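Local coordinates for protein DNA gyrase, B subunit, truncated (PDB 3CWV) that is a truncated gyrase B subunit that probably binds ATP and takes part in the ATP-dependent breakage, passage and rejoining of double-stranded DNA, at residues 271-283 with 336-350. Residues are numbered along the deposited sequence; the frame is centred on the assembly and turned at random.
Sequences GVTQALRGALAKL and LQPLFIELLREHPVT
Phe340 and Ala279 carry the crossing of segments 271-283 and 336-345, parts of helices 267-284 and 328-345; the segment axes approach to 8.2 Å at 43°. The small methyl of Ala279 is a knob among Gln337, Phe340, Ile341 and Leu344, its CB 3.5 Å from Phe340 CB; with Ala275, it lets the backbones come close. Phe340 is the return knob, its side chain among Val272, Ala275, Leu276 and Ala279, the ring beside the first three. Leu276, with CG anti to its backbone N (chi1 -180°), lays CD1 over one ring face, 4.0 Å from the centroid, a CH-pi contact. The same CD1 meets Leu344 CD1 at 3.9 Å, and Leu280 CD2 also touches Leu344 CD1, making a branched aliphatic cluster. Gln337 stretches alongside the other helix past Ala275 and Gly278, where the bare glycine backbone accommodates the amide; OE1 lies 3.8 Å from Gly278 CA and takes a weak hydrogen bond from Arg333. Farther along, Leu283 CD1 packs against both Leu344 CB and Thr350 CG2. No hydrogen bond joins the segments; they meet by knobs-into-holes packing within what is, by family, the transducer domain. The pair packs on a sheet: Phe230 of strand 228-234 meets Phe340 edge-to-face, Val272 and Leu276 touch strand 237-245, and helix 293-296 flanks Leu276 and Leu280.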
ATOM      1  N   GLY A 271      17.499  -2.521  10.181  1.00 31.50           N
ATOM      2  CA  GLY A 271      17.894  -3.925  10.088  1.00 30.89           C
ATOM      3  C   GLY A 271      18.674  -4.208   8.804  1.00 34.59           C
ATOM      4  O   GLY A 271      19.692  -4.933   8.808  1.00 32.48           O
ATOM      5  N   VAL A 272      18.200  -3.637   7.700  1.00 33.24           N
ATOM      6  CA  VAL A 272      18.783  -3.898   6.390  1.00 33.03           C
ATOM      7  C   VAL A 272      20.122  -3.200   6.262  1.00 32.37           C
ATOM      8  O   VAL A 272      21.091  -3.803   5.843  1.00 34.85           O
ATOM      9  CB  VAL A 272      17.841  -3.501   5.212  1.00 33.44           C
ATOM     10  CG1 VAL A 272      18.560  -3.691   3.826  1.00 30.72           C
ATOM     11  CG2 VAL A 272      16.547  -4.336   5.250  1.00 29.64           C
ATOM     12  N   THR A 273      20.183  -1.924   6.613  1.00 33.92           N
ATOM     13  CA  THR A 273      21.402  -1.182   6.395  1.00 35.44           C
ATOM     14  C   THR A 273      22.504  -1.673   7.339  1.00 37.41           C
ATOM     15  O   THR A 273      23.674  -1.734   6.952  1.00 36.75           O
ATOM     16  CB  THR A 273      21.203   0.320   6.559  1.00 36.74           C
ATOM     17  OG1 THR A 273      20.813   0.599   7.906  1.00 36.62           O
ATOM     18  CG2 THR A 273      20.129   0.833   5.595  1.00 36.58           C
ATOM     19  N   GLN A 274      22.127  -2.059   8.556  1.00 36.21           N
ATOM     20  CA  GLN A 274      23.099  -2.600   9.498  1.00 37.21           C
ATOM     21  C   GLN A 274      23.654  -3.929   9.015  1.00 36.18           C
ATOM     22  O   GLN A 274      24.862  -4.194   9.146  1.00 35.78           O
ATOM     23  CB  GLN A 274      22.506  -2.719  10.911  1.00 37.71           C
ATOM     24  CG  GLN A 274      22.335  -1.339  11.598  1.00 41.12           C
ATOM     25  CD  GLN A 274      23.674  -0.611  11.823  1.00 46.48           C
ATOM     26  OE1 GLN A 274      24.010   0.353  11.122  1.00 44.55           O
ATOM     27  NE2 GLN A 274      24.444  -1.093  12.791  1.00 47.88           N
ATOM     28  N   ALA A 275      22.781  -4.762   8.453  1.00 34.81           N
ATOM     29  CA  ALA A 275      23.187  -6.044   7.883  1.00 35.69           C
ATOM     30  C   ALA A 275      24.159  -5.860   6.710  1.00 35.78           C
ATOM     31  O   ALA A 275      25.148  -6.582   6.611  1.00 35.19           O
ATOM     32  CB  ALA A 275      21.956  -6.851   7.448  1.00 34.87           C
ATOM     33  N   LEU A 276      23.885  -4.884   5.839  1.00 36.62           N
ATOM     34  CA  LEU A 276      24.730  -4.631   4.659  1.00 37.66           C
ATOM     35  C   LEU A 276      26.080  -3.997   5.028  1.00 41.44           C
ATOM     36  O   LEU A 276      27.143  -4.459   4.581  1.00 41.68           O
ATOM     37  CB  LEU A 276      24.006  -3.735   3.645  1.00 36.73           C
ATOM     38  CG  LEU A 276      24.735  -3.360   2.340  1.00 35.76           C
ATOM     39  CD1 LEU A 276      25.261  -4.579   1.575  1.00 35.25           C
ATOM     40  CD2 LEU A 276      23.847  -2.527   1.453  1.00 35.31           C
ATOM     41  N   ARG A 277      26.037  -2.934   5.824  1.00 40.82           N
ATOM     42  CA  ARG A 277      27.257  -2.292   6.315  1.00 43.14           C
ATOM     43  C   ARG A 277      28.153  -3.280   7.053  1.00 44.18           C
ATOM     44  O   ARG A 277      29.379  -3.177   6.986  1.00 44.34           O
ATOM     45  CB  ARG A 277      26.911  -1.130   7.240  1.00 43.28           C
ATOM     46  CG  ARG A 277      26.418   0.110   6.532  1.00 43.27           C
ATOM     47  CD  ARG A 277      26.174   1.211   7.546  1.00 47.62           C
ATOM     48  NE  ARG A 277      27.413   1.522   8.257  1.00 52.26           N
ATOM     49  CZ  ARG A 277      27.491   2.251   9.364  1.00 54.40           C
ATOM     50  NH1 ARG A 277      26.396   2.766   9.903  1.00 53.72           N
ATOM     51  NH2 ARG A 277      28.674   2.466   9.931  1.00 53.10           N
ATOM     52  N   GLY A 278      27.527  -4.234   7.742  1.00 43.01           N
ATOM     53  CA  GLY A 278      28.214  -5.275   8.481  1.00 44.51           C
ATOM     54  C   GLY A 278      28.801  -6.387   7.623  1.00 47.23           C
ATOM     55  O   GLY A 278      29.842  -6.966   7.968  1.00 44.99           O
ATOM     56  N   ALA A 279      28.113  -6.710   6.529  1.00 45.14           N
ATOM     57  CA  ALA A 279      28.589  -7.694   5.577  1.00 44.86           C
ATOM     58  C   ALA A 279      29.819  -7.135   4.879  1.00 45.03           C
ATOM     59  O   ALA A 279      30.806  -7.839   4.716  1.00 47.02           O
ATOM     60  CB  ALA A 279      27.500  -8.036   4.561  1.00 43.17           C
ATOM     61  N   LEU A 280      29.760  -5.864   4.499  1.00 44.88           N
ATOM     62  CA  LEU A 280      30.889  -5.200   3.858  1.00 47.22           C
ATOM     63  C   LEU A 280      32.097  -5.107   4.785  1.00 48.31           C
ATOM     64  O   LEU A 280      33.204  -5.468   4.394  1.00 48.49           O
ATOM     65  CB  LEU A 280      30.496  -3.814   3.345  1.00 46.24           C
ATOM     66  CG  LEU A 280      29.438  -3.828   2.240  1.00 43.82           C
ATOM     67  CD1 LEU A 280      29.039  -2.426   1.907  1.00 42.86           C
ATOM     68  CD2 LEU A 280      29.930  -4.557   1.002  1.00 42.56           C
ATOM     69  N   ALA A 281      31.872  -4.633   6.009  1.00 48.50           N
ATOM     70  CA  ALA A 281      32.913  -4.592   7.044  1.00 48.65           C
ATOM     71  C   ALA A 281      33.666  -5.916   7.150  1.00 48.63           C
ATOM     72  O   ALA A 281      34.899  -5.945   7.104  1.00 50.67           O
ATOM     73  CB  ALA A 281      32.318  -4.209   8.391  1.00 47.12           C
ATOM     74  N   LYS A 282      32.937  -7.014   7.268  1.00 46.22           N
ATOM     75  CA  LYS A 282      33.565  -8.314   7.422  1.00 45.89           C
ATOM     76  C   LYS A 282      34.366  -8.736   6.181  1.00 48.23           C
ATOM     77  O   LYS A 282      35.505  -9.202   6.297  1.00 47.94           O
ATOM     78  CB  LYS A 282      32.521  -9.366   7.780  1.00 44.16           C
ATOM     79  CG  LYS A 282      31.766  -9.055   9.079  1.00 46.48           C
ATOM     80  CD  LYS A 282      31.327 -10.322   9.786  1.00 49.78           C
ATOM     81  CE  LYS A 282      30.833 -10.016  11.207  1.00 51.48           C
ATOM     82  NZ  LYS A 282      30.625 -11.262  11.992  1.00 49.25           N
ATOM     83  N   LEU A 283      33.774  -8.556   5.002  1.00 48.07           N
ATOM     84  CA  LEU A 283      34.403  -8.961   3.746  1.00 50.25           C
ATOM     85  C   LEU A 283      35.736  -8.251   3.527  1.00 51.82           C
ATOM     86  O   LEU A 283      36.715  -8.872   3.103  1.00 54.82           O
ATOM     87  CB  LEU A 283      33.458  -8.715   2.557  1.00 48.11           C
ATOM     88  CG  LEU A 283      32.305  -9.712   2.363  1.00 47.78           C
ATOM     89  CD1 LEU A 283      31.406  -9.294   1.185  1.00 48.07           C
ATOM     90  CD2 LEU A 283      32.809 -11.129   2.166  1.00 48.38           C
ATOM     91  N   LEU A 336      19.628 -11.238   7.588  1.00 30.60           N
ATOM     92  CA  LEU A 336      20.175 -10.772   6.317  1.00 31.58           C
ATOM     93  C   LEU A 336      21.692 -10.688   6.258  1.00 34.81           C
ATOM     94  O   LEU A 336      22.273 -10.821   5.179  1.00 31.87           O
ATOM     95  CB  LEU A 336      19.589  -9.423   5.931  1.00 31.56           C
ATOM     96  CG  LEU A 336      18.076  -9.383   5.721  1.00 26.58           C
ATOM     97  CD1 LEU A 336      17.735  -8.029   5.149  1.00 27.94           C
ATOM     98  CD2 LEU A 336      17.625 -10.500   4.775  1.00 29.01           C
ATOM     99  N   GLN A 337      22.337 -10.443   7.400  1.00 36.19           N
ATOM    100  CA  GLN A 337      23.794 -10.253   7.386  1.00 38.83           C
ATOM    101  C   GLN A 337      24.580 -11.424   6.778  1.00 39.18           C
ATOM    102  O   GLN A 337      25.426 -11.191   5.926  1.00 40.23           O
ATOM    103  CB  GLN A 337      24.345  -9.854   8.754  1.00 39.78           C
ATOM    104  CG  GLN A 337      25.771  -9.337   8.685  1.00 41.43           C
ATOM    105  CD  GLN A 337      26.165  -8.550   9.898  1.00 44.50           C
ATOM    106  OE1 GLN A 337      25.620  -7.478  10.155  1.00 46.92           O
ATOM    107  NE2 GLN A 337      27.124  -9.066  10.654  1.00 40.22           N
ATOM    108  N   PRO A 338      24.286 -12.676   7.184  1.00 39.65           N
ATOM    109  CA  PRO A 338      24.976 -13.825   6.567  1.00 40.99           C
ATOM    110  C   PRO A 338      24.592 -14.078   5.098  1.00 41.55           C
ATOM    111  O   PRO A 338      25.423 -14.563   4.322  1.00 40.59           O
ATOM    112  CB  PRO A 338      24.557 -15.018   7.433  1.00 41.64           C
ATOM    113  CG  PRO A 338      23.396 -14.573   8.235  1.00 41.06           C
ATOM    114  CD  PRO A 338      23.387 -13.082   8.278  1.00 40.55           C
ATOM    115  N   LEU A 339      23.350 -13.756   4.734  1.00 37.19           N
ATOM    116  CA  LEU A 339      22.910 -13.831   3.342  1.00 37.48           C
ATOM    117  C   LEU A 339      23.620 -12.823   2.462  1.00 36.62           C
ATOM    118  O   LEU A 339      23.969 -13.145   1.334  1.00 38.79           O
ATOM    119  CB  LEU A 339      21.394 -13.651   3.231  1.00 37.75           C
ATOM    120  CG  LEU A 339      20.483 -14.704   3.871  1.00 38.87           C
ATOM    121  CD1 LEU A 339      19.007 -14.341   3.671  1.00 37.52           C
ATOM    122  CD2 LEU A 339      20.749 -16.113   3.340  1.00 41.71           C
ATOM    123  N   PHE A 340      23.834 -11.610   2.973  1.00 35.15           N
ATOM    124  CA  PHE A 340      24.553 -10.578   2.254  1.00 35.50           C
ATOM    125  C   PHE A 340      26.024 -11.004   2.062  1.00 38.81           C
ATOM    126  O   PHE A 340      26.575 -10.826   0.973  1.00 38.27           O
ATOM    127  CB  PHE A 340      24.548  -9.260   3.027  1.00 35.51           C
ATOM    128  CG  PHE A 340      23.422  -8.284   2.665  1.00 35.19           C
ATOM    129  CD1 PHE A 340      23.230  -7.844   1.363  1.00 30.90           C
ATOM    130  CD2 PHE A 340      22.611  -7.749   3.680  1.00 32.40           C
ATOM    131  CE1 PHE A 340      22.234  -6.903   1.058  1.00 35.52           C
ATOM    132  CE2 PHE A 340      21.622  -6.833   3.398  1.00 33.11           C
ATOM    133  CZ  PHE A 340      21.420  -6.400   2.082  1.00 33.46           C
ATOM    134  N   ILE A 341      26.658 -11.511   3.128  1.00 39.49           N
ATOM    135  CA  ILE A 341      28.047 -12.025   3.072  1.00 39.94           C
ATOM    136  C   ILE A 341      28.232 -13.049   1.931  1.00 40.94           C
ATOM    137  O   ILE A 341      29.063 -12.853   1.047  1.00 43.22           O
ATOM    138  CB  ILE A 341      28.504 -12.624   4.442  1.00 39.63           C
ATOM    139  CG1 ILE A 341      28.701 -11.501   5.470  1.00 39.22           C
ATOM    140  CG2 ILE A 341      29.825 -13.420   4.295  1.00 38.08           C
ATOM    141  CD1 ILE A 341      28.949 -11.975   6.891  1.00 39.65           C
ATOM    142  N   GLU A 342      27.449 -14.120   1.943  1.00 40.37           N
ATOM    143  CA  GLU A 342      27.541 -15.137   0.908  1.00 42.94           C
ATOM    144  C   GLU A 342      27.207 -14.584  -0.478  1.00 43.80           C
ATOM    145  O   GLU A 342      27.951 -14.782  -1.441  1.00 42.15           O
ATOM    146  CB  GLU A 342      26.624 -16.300   1.240  1.00 41.11           C
ATOM    147  CG  GLU A 342      26.533 -17.362   0.148  1.00 54.16           C
ATOM    148  CD  GLU A 342      27.755 -18.302   0.068  1.00 62.82           C
ATOM    149  OE1 GLU A 342      27.623 -19.383  -0.557  1.00 65.82           O
ATOM    150  OE2 GLU A 342      28.836 -17.974   0.619  1.00 65.99           O
ATOM    151  N   LEU A 343      26.088 -13.870  -0.562  1.00 42.06           N
ATOM    152  CA  LEU A 343      25.621 -13.291  -1.809  1.00 42.35           C
ATOM    153  C   LEU A 343      26.653 -12.397  -2.460  1.00 41.28           C
ATOM    154  O   LEU A 343      26.811 -12.411  -3.690  1.00 41.06           O
ATOM    155  CB  LEU A 343      24.363 -12.463  -1.525  1.00 43.11           C
ATOM    156  CG  LEU A 343      23.767 -11.488  -2.516  1.00 45.94           C
ATOM    157  CD1 LEU A 343      22.307 -11.372  -2.136  1.00 53.75           C
ATOM    158  CD2 LEU A 343      24.432 -10.135  -2.473  1.00 40.83           C
ATOM    159  N   LEU A 344      27.325 -11.588  -1.645  1.00 40.82           N
ATOM    160  CA  LEU A 344      28.185 -10.545  -2.172  1.00 42.28           C
ATOM    161  C   LEU A 344      29.539 -11.095  -2.646  1.00 43.49           C
ATOM    162  O   LEU A 344      30.268 -10.404  -3.347  1.00 44.37           O
ATOM    163  CB  LEU A 344      28.388  -9.414  -1.153  1.00 43.39           C
ATOM    164  CG  LEU A 344      27.251  -8.400  -0.872  1.00 44.50           C
ATOM    165  CD1 LEU A 344      27.538  -7.535   0.354  1.00 43.91           C
ATOM    166  CD2 LEU A 344      26.974  -7.509  -2.075  1.00 48.33           C
ATOM    167  N   ARG A 345      29.851 -12.333  -2.276  1.00 44.09           N
ATOM    168  CA  ARG A 345      31.145 -12.929  -2.623  1.00 48.72           C
ATOM    169  C   ARG A 345      31.379 -12.810  -4.120  1.00 48.82           C
ATOM    170  O   ARG A 345      32.339 -12.161  -4.562  1.00 48.83           O
ATOM    171  CB  ARG A 345      31.219 -14.400  -2.189  1.00 46.77           C
ATOM    172  CG  ARG A 345      31.498 -14.584  -0.701  1.00 49.91           C
ATOM    173  CD  ARG A 345      31.496 -16.053  -0.288  1.00 49.95           C
ATOM    174  NE  ARG A 345      31.672 -16.218   1.159  1.00 54.54           N
ATOM    175  CZ  ARG A 345      32.786 -15.906   1.825  1.00 58.92           C
ATOM    176  NH1 ARG A 345      33.842 -15.399   1.183  1.00 55.70           N
ATOM    177  NH2 ARG A 345      32.848 -16.096   3.139  1.00 57.06           N
ATOM    178  N   GLU A 346      30.464 -13.407  -4.882  1.00 49.43           N
ATOM    179  CA  GLU A 346      30.571 -13.461  -6.348  1.00 49.80           C
ATOM    180  C   GLU A 346      29.617 -12.504  -7.072  1.00 49.03           C
ATOM    181  O   GLU A 346      29.295 -12.717  -8.246  1.00 48.90           O
ATOM    182  CB  GLU A 346      30.341 -14.895  -6.833  1.00 50.22           C
ATOM    183  CG  GLU A 346      31.443 -15.862  -6.423  1.00 54.49           C
ATOM    184  CD  GLU A 346      32.804 -15.489  -6.997  1.00 60.49           C
ATOM    185  OE1 GLU A 346      32.944 -15.441  -8.246  1.00 61.97           O
ATOM    186  OE2 GLU A 346      33.738 -15.259  -6.194  1.00 59.95           O
ATOM    187  N   HIS A 347      29.174 -11.458  -6.371  1.00 46.67           N
ATOM    188  CA  HIS A 347      28.268 -10.455  -6.938  1.00 44.32           C
ATOM    189  C   HIS A 347      29.068  -9.375  -7.649  1.00 43.20           C
ATOM    190  O   HIS A 347      30.073  -8.912  -7.117  1.00 44.46           O
ATOM    191  CB  HIS A 347      27.418  -9.800  -5.838  1.00 42.57           C
ATOM    192  CG  HIS A 347      26.243  -9.029  -6.358  1.00 40.14           C
ATOM    193  ND1 HIS A 347      26.332  -7.714  -6.761  1.00 41.72           N
ATOM    194  CD2 HIS A 347      24.952  -9.390  -6.536  1.00 38.55           C
ATOM    195  CE1 HIS A 347      25.144  -7.299  -7.165  1.00 38.01           C
ATOM    196  NE2 HIS A 347      24.294  -8.303  -7.053  1.00 36.89           N
ATOM    197  N   PRO A 348      28.620  -8.965  -8.851  1.00 41.60           N
ATOM    198  CA  PRO A 348      29.309  -7.959  -9.654  1.00 41.26           C
ATOM    199  C   PRO A 348      29.650  -6.659  -8.927  1.00 41.09           C
ATOM    200  O   PRO A 348      30.679  -6.053  -9.221  1.00 40.70           O
ATOM    201  CB  PRO A 348      28.319  -7.687 -10.795  1.00 39.55           C
ATOM    202  CG  PRO A 348      27.595  -8.947 -10.953  1.00 39.17           C
ATOM    203  CD  PRO A 348      27.426  -9.482  -9.551  1.00 42.65           C
ATOM    204  N   VAL A 349      28.817  -6.241  -7.976  1.00 41.46           N
ATOM    205  CA  VAL A 349      28.961  -4.913  -7.367  1.00 39.76           C
ATOM    206  C   VAL A 349      29.996  -4.802  -6.230  1.00 39.54           C
ATOM    207  O   VAL A 349      30.493  -3.711  -5.941  1.00 39.78           O
ATOM    208  CB  VAL A 349      27.578  -4.396  -6.860  1.00 41.91           C
ATOM    209  CG1 VAL A 349      27.281  -4.931  -5.450  1.00 39.05           C
ATOM    210  CG2 VAL A 349      27.524  -2.867  -6.896  1.00 41.58           C
ATOM    211  N   THR A 350      30.312  -5.923  -5.599  1.00 40.64           N
ATOM    212  CA  THR A 350      31.056  -5.937  -4.329  1.00 44.42           C
ATOM    213  C   THR A 350      32.445  -5.276  -4.362  1.00 45.69           C
ATOM    214  O   THR A 350      32.729  -4.418  -3.519  1.00 45.30           O
ATOM    215  CB  THR A 350      31.157  -7.356  -3.778  1.00 45.19           C
ATOM    216  OG1 THR A 350      29.903  -8.021  -3.962  1.00 44.87           O
ATOM    217  CG2 THR A 350      31.547  -7.348  -2.289  1.00 47.97           C
TER